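Local structure of inorganic pyrophosphatase (Helicobacter pylori, 2BQX) at residues 87-92 / 117-122. The protein catalyses the hydrolysis of inorganic pyrophosphate to two phosphate ions, a magnesium-dependent reaction carried out by a homohexameric enzyme of the PPase family. Sequence-based numbering, arbitrary orientation.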
ATOM      1  N   ARG A  87      10.794  21.574 -13.473  1.00 23.63           N
ATOM      2  CA  ARG A  87      10.767  22.538 -14.567  1.00 23.59           C
ATOM      3  C   ARG A  87       9.319  22.960 -14.767  1.00 23.12           C
ATOM      4  O   ARG A  87       8.409  22.138 -14.694  1.00 24.04           O
ATOM      5  CB  ARG A  87      11.330  21.921 -15.847  1.00 23.13           C
ATOM      6  CG  ARG A  87      10.562  20.724 -16.371  1.00 23.09           C
ATOM      7  CD  ARG A  87      11.363  20.033 -17.471  1.00 22.96           C
ATOM      8  NE  ARG A  87      10.687  18.856 -17.995  1.00 22.16           N
ATOM      9  CZ  ARG A  87       9.646  18.892 -18.819  1.00 24.81           C
ATOM     10  NH1 ARG A  87       9.094  17.757 -19.232  1.00 25.06           N
ATOM     11  NH2 ARG A  87       9.169  20.056 -19.245  1.00 26.77           N
ATOM     12  N   LEU A  88       9.108  24.248 -15.003  1.00 22.53           N
ATOM     13  CA  LEU A  88       7.763  24.782 -15.200  1.00 23.39           C
ATOM     14  C   LEU A  88       7.153  24.470 -16.558  1.00 22.57           C
ATOM     15  O   LEU A  88       7.853  24.424 -17.570  1.00 23.86           O
ATOM     16  CB  LEU A  88       7.776  26.304 -15.032  1.00 23.22           C
ATOM     17  CG  LEU A  88       7.466  26.966 -13.691  1.00 27.63           C
ATOM     18  CD1 LEU A  88       8.091  26.215 -12.548  1.00 28.16           C
ATOM     19  CD2 LEU A  88       7.961  28.412 -13.753  1.00 25.04           C
ATOM     20  N   VAL A  89       5.841  24.256 -16.569  1.00 22.18           N
ATOM     21  CA  VAL A  89       5.116  24.025 -17.811  1.00 22.89           C
ATOM     22  C   VAL A  89       3.823  24.837 -17.812  1.00 22.55           C
ATOM     23  O   VAL A  89       3.127  24.909 -18.826  1.00 23.89           O
ATOM     24  CB  VAL A  89       4.788  22.519 -18.062  1.00 22.08           C
ATOM     25  CG1 VAL A  89       6.084  21.738 -18.247  1.00 23.76           C
ATOM     26  CG2 VAL A  89       3.972  21.944 -16.915  1.00 23.08           C
ATOM     27  N   GLY A  90       3.506  25.456 -16.675  1.00 22.69           N
ATOM     28  CA  GLY A  90       2.295  26.259 -16.590  1.00 20.90           C
ATOM     29  C   GLY A  90       1.957  26.750 -15.194  1.00 21.47           C
ATOM     30  O   GLY A  90       2.760  26.628 -14.273  1.00 21.59           O
ATOM     31  N   VAL A  91       0.766  27.324 -15.044  1.00 21.60           N
ATOM     32  CA  VAL A  91       0.311  27.820 -13.752  1.00 21.60           C
ATOM     33  C   VAL A  91      -1.212  27.736 -13.654  1.00 22.07           C
ATOM     34  O   VAL A  91      -1.922  27.913 -14.648  1.00 21.81           O
ATOM     35  CB  VAL A  91       0.775  29.292 -13.511  1.00 22.24           C
ATOM     36  CG1 VAL A  91       0.209  30.207 -14.588  1.00 24.31           C
ATOM     37  CG2 VAL A  91       0.333  29.759 -12.130  1.00 22.35           C
ATOM     38  N   LEU A  92      -1.706  27.434 -12.455  1.00 21.82           N
ATOM     39  CA  LEU A  92      -3.142  27.335 -12.203  1.00 22.53           C
ATOM     40  C   LEU A  92      -3.575  28.508 -11.328  1.00 23.16           C
ATOM     41  O   LEU A  92      -3.081  28.682 -10.213  1.00 23.48           O
ATOM     42  CB  LEU A  92      -3.480  26.012 -11.498  1.00 21.98           C
ATOM     43  CG  LEU A  92      -4.939  25.791 -11.076  1.00 21.56           C
ATOM     44  CD1 LEU A  92      -5.865  25.929 -12.275  1.00 22.33           C
ATOM     45  CD2 LEU A  92      -5.080  24.408 -10.454  1.00 21.93           C
ATOM     46  N   SER A 117       8.937  13.798 -20.408  1.00 28.20           N
ATOM     47  CA  SER A 117       9.825  14.747 -21.063  1.00 29.29           C
ATOM     48  C   SER A 117       9.148  15.390 -22.274  1.00 29.19           C
ATOM     49  O   SER A 117       9.551  16.466 -22.713  1.00 30.01           O
ATOM     50  CB  SER A 117      11.111  14.044 -21.505  1.00 29.34           C
ATOM     51  OG  SER A 117      10.829  13.013 -22.434  1.00 32.04           O
ATOM     52  N   TYR A 118       8.120  14.735 -22.809  1.00 29.44           N
ATOM     53  CA  TYR A 118       7.399  15.250 -23.974  1.00 29.27           C
ATOM     54  C   TYR A 118       6.519  16.450 -23.645  1.00 29.12           C
ATOM     55  O   TYR A 118       6.078  17.170 -24.542  1.00 28.95           O
ATOM     56  CB  TYR A 118       6.527  14.157 -24.606  1.00 29.56           C
ATOM     57  CG  TYR A 118       5.420  13.639 -23.714  1.00 30.43           C
ATOM     58  CD1 TYR A 118       5.653  12.601 -22.811  1.00 30.26           C
ATOM     59  CD2 TYR A 118       4.144  14.199 -23.757  1.00 29.90           C
ATOM     60  CE1 TYR A 118       4.643  12.135 -21.974  1.00 31.13           C
ATOM     61  CE2 TYR A 118       3.129  13.741 -22.925  1.00 31.39           C
ATOM     62  CZ  TYR A 118       3.384  12.709 -22.035  1.00 32.16           C
ATOM     63  OH  TYR A 118       2.384  12.254 -21.203  1.00 34.53           O
ATOM     64  N   VAL A 119       6.247  16.652 -22.360  1.00 27.87           N
ATOM     65  CA  VAL A 119       5.422  17.776 -21.933  1.00 27.39           C
ATOM     66  C   VAL A 119       6.293  19.024 -21.869  1.00 27.28           C
ATOM     67  O   VAL A 119       7.120  19.163 -20.972  1.00 27.88           O
ATOM     68  CB  VAL A 119       4.799  17.517 -20.549  1.00 27.33           C
ATOM     69  CG1 VAL A 119       3.948  18.714 -20.133  1.00 25.70           C
ATOM     70  CG2 VAL A 119       3.937  16.256 -20.596  1.00 24.92           C
ATOM     71  N   LYS A 120       6.096  19.926 -22.827  1.00 28.19           N
ATOM     72  CA  LYS A 120       6.875  21.162 -22.914  1.00 28.01           C
ATOM     73  C   LYS A 120       6.110  22.385 -22.423  1.00 26.90           C
ATOM     74  O   LYS A 120       6.711  23.363 -21.975  1.00 26.44           O
ATOM     75  CB  LYS A 120       7.295  21.410 -24.364  1.00 31.56           C
ATOM     76  CG  LYS A 120       7.925  20.217 -25.055  1.00 35.25           C
ATOM     77  CD  LYS A 120       9.255  19.844 -24.435  1.00 37.59           C
ATOM     78  CE  LYS A 120       9.866  18.658 -25.168  1.00 39.07           C
ATOM     79  NZ  LYS A 120      11.174  18.264 -24.588  1.00 41.53           N
ATOM     80  N   ASP A 121       4.787  22.325 -22.527  1.00 26.12           N
ATOM     81  CA  ASP A 121       3.919  23.425 -22.124  1.00 25.45           C
ATOM     82  C   ASP A 121       2.596  22.863 -21.612  1.00 25.94           C
ATOM     83  O   ASP A 121       2.280  21.696 -21.843  1.00 25.81           O
ATOM     84  CB  ASP A 121       3.686  24.355 -23.319  1.00 25.02           C
ATOM     85  CG  ASP A 121       3.443  25.792 -22.904  1.00 26.25           C
ATOM     86  OD1 ASP A 121       3.515  26.679 -23.785  1.00 27.50           O
ATOM     87  OD2 ASP A 121       3.179  26.039 -21.706  1.00 23.24           O
ATOM     88  N   ILE A 122       1.824  23.699 -20.926  1.00 26.96           N
ATOM     89  CA  ILE A 122       0.552  23.282 -20.343  1.00 26.76           C
ATOM     90  C   ILE A 122      -0.339  22.482 -21.291  1.00 27.18           C
ATOM     91  O   ILE A 122      -0.929  21.473 -20.900  1.00 26.88           O
ATOM     92  CB  ILE A 122      -0.241  24.506 -19.806  1.00 27.75           C
ATOM     93  CG1 ILE A 122      -1.351  24.037 -18.867  1.00 28.50           C
ATOM     94  CG2 ILE A 122      -0.818  25.321 -20.955  1.00 28.53           C
ATOM     95  CD1 ILE A 122      -0.844  23.584 -17.515  1.00 28.25           C
TER
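Val-89 and Gly-90 of a beta strand run past the irregular backbone at Asp-121 and Ile-122, the CA atoms of Val-89 and Asp-121 coming within 4.5 Å of each other. Two residues earlier in the strand, Arg-87 shows how an arginine can tie a loop to a sheet through a main-chain carbonyl. Its chain is extended from CG to NE, and the guanidinium arrives end-on, giving both terminal nitrogens to one acceptor, Val-119 O. NH2 lies 2.8 Å from that oxygen and nearly in line with the carbonyl bond; NH1, at 3.0 Å from the same Val-119 O, comes in more bent, with a C=O...N angle of 145° and a 20° tilt from the carbonyl plane. The oxygen sits at the guanidinium edge, in its plane, gripped by two N-H groups, while NH1 also passes close to Ser-117 CA. Beside this polar grip, Val-89 CG1 and Val-119 CG1 meet at 4.2 Å, and the Val-89 methyl also lies against Val-119 O. Val-89 and Gly-90 both face Ile-105 of strand 99-108, forming a classic beta bulge in strand 83-96 of the pyrophosphatase beta-sheet core. At this irregularity Val-89 O lies 3.5 Å from Ile-122 CB, and Ile-122 CD1 reaches over to Gly-90 CA at 4.2 Å. Asp-121 turns its carboxylate back on its own chain: Asp-121 OD2 accepts a hydrogen bond from Ile-122 N at 2.8 Å, on the anti side and 31° out of the carboxylate plane. The same OD2 receives the backbone N-H of Lys-157, and the two donors probably ease the 3.1 Å approach of Asp-121 OD2 to Val-89 O, itself an acceptor. Leu-107 of strand 99-108 touches Arg-87, Val-89 and Val-119. Across the loop, Lys-120 NZ donates a hydrogen bond to Ser-117 O.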